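Local coordinates for protein T cell receptor mu chain (Monodelphis domestica, PDB 7L15) that pairs with a gamma chain to form the marsupial gamma mu T cell receptor, which probably recognises antigen at the surface of a T cell lineage of its own, at residues L32-Q37 and G101-A106; S79-E82 and Q87-L90. All coordinates share one frame; numbering follows the deposited sequence.

Contact 1: residues L32-Q37 and G101-A106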
loop_
_atom_site.group_PDB
_atom_site.type_symbol
_atom_site.label_atom_id
_atom_site.label_comp_id
_atom_site.label_asym_id
_atom_site.label_seq_id
_atom_site.Cartn_x
_atom_site.Cartn_y
_atom_site.Cartn_z
ATOM N N LEU A 32 20.415 4.499 1.235
ATOM C CA LEU A 32 19.813 4.206 2.523
ATOM C C LEU A 32 20.799 3.393 3.358
ATOM O O LEU A 32 21.345 2.401 2.876
ATOM C CB LEU A 32 18.509 3.437 2.324
ATOM C CG LEU A 32 17.736 3.088 3.594
ATOM C CD1 LEU A 32 17.305 4.372 4.287
ATOM C CD2 LEU A 32 16.545 2.221 3.252
ATOM N N SER A 33 21.026 3.810 4.605
ATOM C CA SER A 33 21.836 3.046 5.553
ATOM C C SER A 33 21.057 2.866 6.848
ATOM O O SER A 33 20.843 3.834 7.576
ATOM C CB SER A 33 23.164 3.747 5.840
ATOM O OG SER A 33 23.728 4.265 4.653
ATOM N N LEU A 34 20.660 1.633 7.161
ATOM C CA LEU A 34 19.935 1.368 8.393
ATOM C C LEU A 34 20.775 0.501 9.317
ATOM O O LEU A 34 21.622 -0.279 8.871
ATOM C CB LEU A 34 18.590 0.679 8.125
ATOM C CG LEU A 34 17.633 1.437 7.192
ATOM C CD1 LEU A 34 16.254 0.788 7.123
ATOM C CD2 LEU A 34 17.498 2.882 7.623
ATOM N N LYS A 35 20.525 0.639 10.611
ATOM C CA LYS A 35 21.179 -0.180 11.617
ATOM C C LYS A 35 20.110 -0.922 12.409
ATOM O O LYS A 35 19.038 -0.378 12.680
ATOM C CB LYS A 35 22.058 0.675 12.554
ATOM C CG LYS A 35 22.613 -0.107 13.734
ATOM C CD LYS A 35 23.731 0.634 14.458
ATOM C CE LYS A 35 23.250 1.951 15.024
ATOM N NZ LYS A 35 24.055 2.347 16.204
ATOM N N CYS A 36 20.391 -2.169 12.759
ATOM C CA CYS A 36 19.548 -2.937 13.666
ATOM C C CYS A 36 20.410 -3.403 14.833
ATOM O O CYS A 36 21.273 -4.263 14.664
ATOM C CB CYS A 36 18.905 -4.117 12.954
ATOM S SG CYS A 36 17.963 -5.259 14.071
ATOM N N GLN A 37 20.169 -2.830 16.011
ATOM C CA GLN A 37 20.838 -3.225 17.243
ATOM C C GLN A 37 20.116 -4.425 17.847
ATOM O O GLN A 37 18.913 -4.346 18.127
ATOM C CB GLN A 37 20.836 -2.056 18.223
ATOM C CG GLN A 37 21.463 -2.393 19.559
ATOM C CD GLN A 37 22.957 -2.510 19.461
ATOM O OE1 GLN A 37 23.649 -1.506 19.296
ATOM N NE2 GLN A 37 23.468 -3.736 19.532
ATOM N N GLY A 101 8.590 3.041 2.900
ATOM C CA GLY A 101 7.848 2.110 3.713
ATOM C C GLY A 101 8.513 1.934 5.067
ATOM O O GLY A 101 9.345 2.736 5.482
ATOM N N GLN A 102 8.106 0.873 5.749
ATOM C CA GLN A 102 8.597 0.564 7.080
ATOM C C GLN A 102 9.596 -0.584 6.976
ATOM O O GLN A 102 9.223 -1.705 6.615
ATOM C CB GLN A 102 7.442 0.188 8.003
ATOM C CG GLN A 102 7.858 0.051 9.452
ATOM C CD GLN A 102 7.844 1.384 10.183
ATOM O OE1 GLN A 102 7.513 2.424 9.597
ATOM N NE2 GLN A 102 8.180 1.356 11.476
ATOM N N TYR A 103 10.849 -0.312 7.316
ATOM C CA TYR A 103 11.907 -1.315 7.243
ATOM C C TYR A 103 12.045 -2.042 8.580
ATOM O O TYR A 103 12.297 -1.416 9.613
ATOM C CB TYR A 103 13.222 -0.650 6.838
ATOM C CG TYR A 103 13.260 -0.304 5.370
ATOM C CD1 TYR A 103 12.602 0.818 4.889
ATOM C CD2 TYR A 103 13.925 -1.128 4.454
ATOM C CE1 TYR A 103 12.612 1.125 3.546
ATOM C CE2 TYR A 103 13.937 -0.830 3.098
ATOM C CZ TYR A 103 13.276 0.295 2.653
ATOM O OH TYR A 103 13.270 0.613 1.316
ATOM N N HIS A 104 11.907 -3.361 8.551
ATOM C CA HIS A 104 11.971 -4.199 9.737
ATOM C C HIS A 104 13.194 -5.100 9.678
ATOM O O HIS A 104 13.476 -5.710 8.646
ATOM C CB HIS A 104 10.712 -5.060 9.874
ATOM C CG HIS A 104 9.479 -4.276 10.177
ATOM N ND1 HIS A 104 9.000 -4.111 11.458
ATOM C CD2 HIS A 104 8.637 -3.587 9.369
ATOM C CE1 HIS A 104 7.901 -3.380 11.423
ATOM N NE2 HIS A 104 7.657 -3.050 10.168
ATOM N N CYS A 105 13.927 -5.138 10.780
ATOM C CA CYS A 105 14.870 -6.202 11.071
ATOM C C CYS A 105 14.108 -7.452 11.523
ATOM O O CYS A 105 13.119 -7.358 12.256
ATOM C CB CYS A 105 15.803 -5.697 12.168
ATOM S SG CYS A 105 17.223 -6.639 12.718
ATOM N N ALA A 106 14.553 -8.623 11.080
ATOM C CA ALA A 106 13.870 -9.868 11.427
ATOM C C ALA A 106 14.875 -10.949 11.806
ATOM O O ALA A 106 15.957 -11.022 11.222
ATOM C CB ALA A 106 12.997 -10.376 10.265
#

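Contact 2: residues S79-E82 and Q87-L90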
loop_
_atom_site.group_PDB
_atom_site.type_symbol
_atom_site.label_atom_id
_atom_site.label_comp_id
_atom_site.label_asym_id
_atom_site.label_seq_id
_atom_site.Cartn_x
_atom_site.Cartn_y
_atom_site.Cartn_z
ATOM N N SER A 79 23.584 -6.185 3.010
ATOM C CA SER A 79 23.568 -6.134 4.460
ATOM C C SER A 79 24.928 -6.581 4.983
ATOM O O SER A 79 25.714 -7.196 4.268
ATOM C CB SER A 79 22.443 -6.997 5.033
ATOM O OG SER A 79 22.522 -8.303 4.508
ATOM N N SER A 80 25.212 -6.249 6.235
ATOM C CA SER A 80 26.504 -6.589 6.814
ATOM C C SER A 80 26.359 -6.609 8.327
ATOM O O SER A 80 25.332 -6.192 8.879
ATOM C CB SER A 80 27.585 -5.597 6.376
ATOM O OG SER A 80 27.218 -4.278 6.737
ATOM N N ARG A 81 27.424 -7.067 8.990
ATOM C CA ARG A 81 27.427 -7.396 10.409
ATOM C C ARG A 81 28.598 -6.744 11.134
ATOM O O ARG A 81 29.706 -6.661 10.597
ATOM C CB ARG A 81 27.522 -8.900 10.603
ATOM C CG ARG A 81 26.299 -9.503 11.213
ATOM C CD ARG A 81 26.275 -11.005 11.030
ATOM N NE ARG A 81 27.353 -11.675 11.744
ATOM C CZ ARG A 81 27.221 -12.854 12.350
ATOM N NH1 ARG A 81 26.049 -13.472 12.339
ATOM N NH2 ARG A 81 28.256 -13.414 12.969
ATOM N N GLU A 82 28.352 -6.319 12.373
ATOM C CA GLU A 82 29.385 -5.825 13.283
ATOM C C GLU A 82 29.329 -6.681 14.547
ATOM O O GLU A 82 28.474 -6.462 15.412
ATOM C CB GLU A 82 29.179 -4.348 13.594
ATOM C CG GLU A 82 30.098 -3.794 14.675
ATOM C CD GLU A 82 31.373 -3.207 14.116
ATOM O OE1 GLU A 82 32.314 -2.969 14.907
ATOM O OE2 GLU A 82 31.431 -2.981 12.888
ATOM N N GLN A 87 25.303 -5.882 15.942
ATOM C CA GLN A 87 24.475 -5.109 15.024
ATOM C C GLN A 87 24.534 -5.707 13.625
ATOM O O GLN A 87 25.526 -6.340 13.253
ATOM C CB GLN A 87 24.935 -3.647 14.969
ATOM C CG GLN A 87 24.991 -2.959 16.328
ATOM C CD GLN A 87 25.876 -1.730 16.290
ATOM O OE1 GLN A 87 26.825 -1.666 15.511
ATOM N NE2 GLN A 87 25.567 -0.746 17.123
ATOM N N ILE A 88 23.455 -5.520 12.853
ATOM C CA ILE A 88 23.500 -5.727 11.408
ATOM C C ILE A 88 23.000 -4.465 10.728
ATOM O O ILE A 88 22.222 -3.694 11.293
ATOM C CB ILE A 88 22.684 -6.935 10.898
ATOM C CG1 ILE A 88 21.185 -6.613 10.844
ATOM C CG2 ILE A 88 22.963 -8.155 11.732
ATOM C CD1 ILE A 88 20.427 -7.482 9.861
ATOM N N PHE A 89 23.455 -4.271 9.494
ATOM C CA PHE A 89 23.188 -3.062 8.733
ATOM C C PHE A 89 22.522 -3.398 7.413
ATOM O O PHE A 89 22.629 -4.518 6.906
ATOM C CB PHE A 89 24.463 -2.280 8.483
ATOM C CG PHE A 89 25.235 -2.014 9.726
ATOM C CD1 PHE A 89 26.135 -2.960 10.215
ATOM C CD2 PHE A 89 25.042 -0.836 10.438
ATOM C CE1 PHE A 89 26.836 -2.732 11.382
ATOM C CE2 PHE A 89 25.738 -0.598 11.615
ATOM C CZ PHE A 89 26.642 -1.544 12.086
ATOM N N LEU A 90 21.802 -2.416 6.886
ATOM C CA LEU A 90 21.196 -2.495 5.571
ATOM C C LEU A 90 21.722 -1.343 4.734
ATOM O O LEU A 90 21.863 -0.217 5.223
ATOM C CB LEU A 90 19.672 -2.439 5.663
ATOM C CG LEU A 90 18.892 -2.249 4.365
ATOM C CD1 LEU A 90 18.963 -3.499 3.548
ATOM C CD2 LEU A 90 17.427 -1.906 4.637
#

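Contact 1: residues L32-Q37 and G101-A106
Cys36 and Cys105 are joined by the disulfide that pins strand B to strand F across the core of an immunoglobulin V domain. The SG atoms lie 2.1 Å apart, and chi3 of the bridge is -82°. Each SG is anti to its own backbone N and beside the carbonyl carbon, which carries each sulfur toward the other strand. The two strands belong to opposite layers of the sandwich: their axes approach to 8.2 Å and cross at -39°. The separation narrows along them, from 8.5 Å between the CA atoms of Leu34 and Tyr103 to 6.3 Å between the CA atoms of Cys36 and Cys105.

The wider end is filled by Tyr103. Its CB meets Leu34 CD1 at 3.4 Å, a close methyl contact, and CG stays beside the same methyl; the two side chains cross at about a right angle. Further out, CE1, CE2 and CZ lie beneath Leu32 CD2, which comes from the opposite direction and makes a CH-pi contact over one face, 4.0 Å from the ring centroid and 18° off its normal. The methyl is displaced from the middle toward the rim at CZ. At the tip, OH still lies near Leu32 CD2 and is hydrogen-bonded to Asp99 O, the tyrosine corner of this fold, which ties the ring to the turn before strand 101-109. Trp50 of strand 48-53, the core tryptophan of the V domain, packs on Leu34 and Cys36. Beside the bridge, Cys36 CB approaches Cys105 CB to 3.6 Å.

Contact 2: residues S79-E82 and Q87-L90
Ser80 and Phe89 form a hydrogen-bonded antiparallel pair in the hairpin of strands 77-82 and 87-92, the D and E strands of the V domain. Phe89 N donates to Ser80 O at 2.8 Å, while the return bond from Ser80 N to Phe89 O is longer and reaches the oxygen from above its carbonyl plane. Glu82 and Gln87 make the second such pair. Here Glu82 N to Gln87 O is nearly straight, 177° at the hydrogen.

The inward face, with Arg81 and Ile88, is the more buried because Leu48, Trp50 and Leu65 of other strands cover it. Arg81 CG touches Ile88 CG2 at 3.6 Å. Beyond CG the chain bends at chi3, and the guanidinium takes partners outside the hairpin: NE in a salt bridge with Asp83, NH1 bonded to Lys44 O.

The more extensive contact between the two strands is on the other face, where Phe89 meets Ser80 and Glu82. Its CG is anti to the carbonyl carbon (chi1 -52°), which sets the ring beside the partner strand; Glu82 CB meets its edge in plane, 3.6 Å from CE1. Ser80 is exposed, and its OG lies 3.8 Å from Phe89 CB; Phe89 and Glu82 are only partly so. Gln87, alongside Glu82, is buried beside strand 32-39. Four backbone hydrogen bonds thus join the strands, supplemented by carbon contacts on both faces, while Ser79, Arg81 and Gln87 spend their polar ends on Thr63, Asp83 and Lys44, and Gln37.

Contacts 1 and 2 have centres about 10 Å apart, both within the V-set domain and on the same side of the chain's centre. In sequence, contact 2 is nested inside the loop closed by contact 1, running 32-37, 79-82, 87-90, 101-106. Strand 87-92 lies next to strand 32-39 in the sheet, and the contacts meet directly there: Cys36 N to Ile88 O is 2.8 Å and Leu34 O to Leu90 N is 2.9 Å, both probable hydrogen bonds. Contact 1 therefore joins the two layers of the sandwich, whereas contact 2 extends one layer laterally to its D strand. Together they connect an outer hairpin to the disulfide-bridged core.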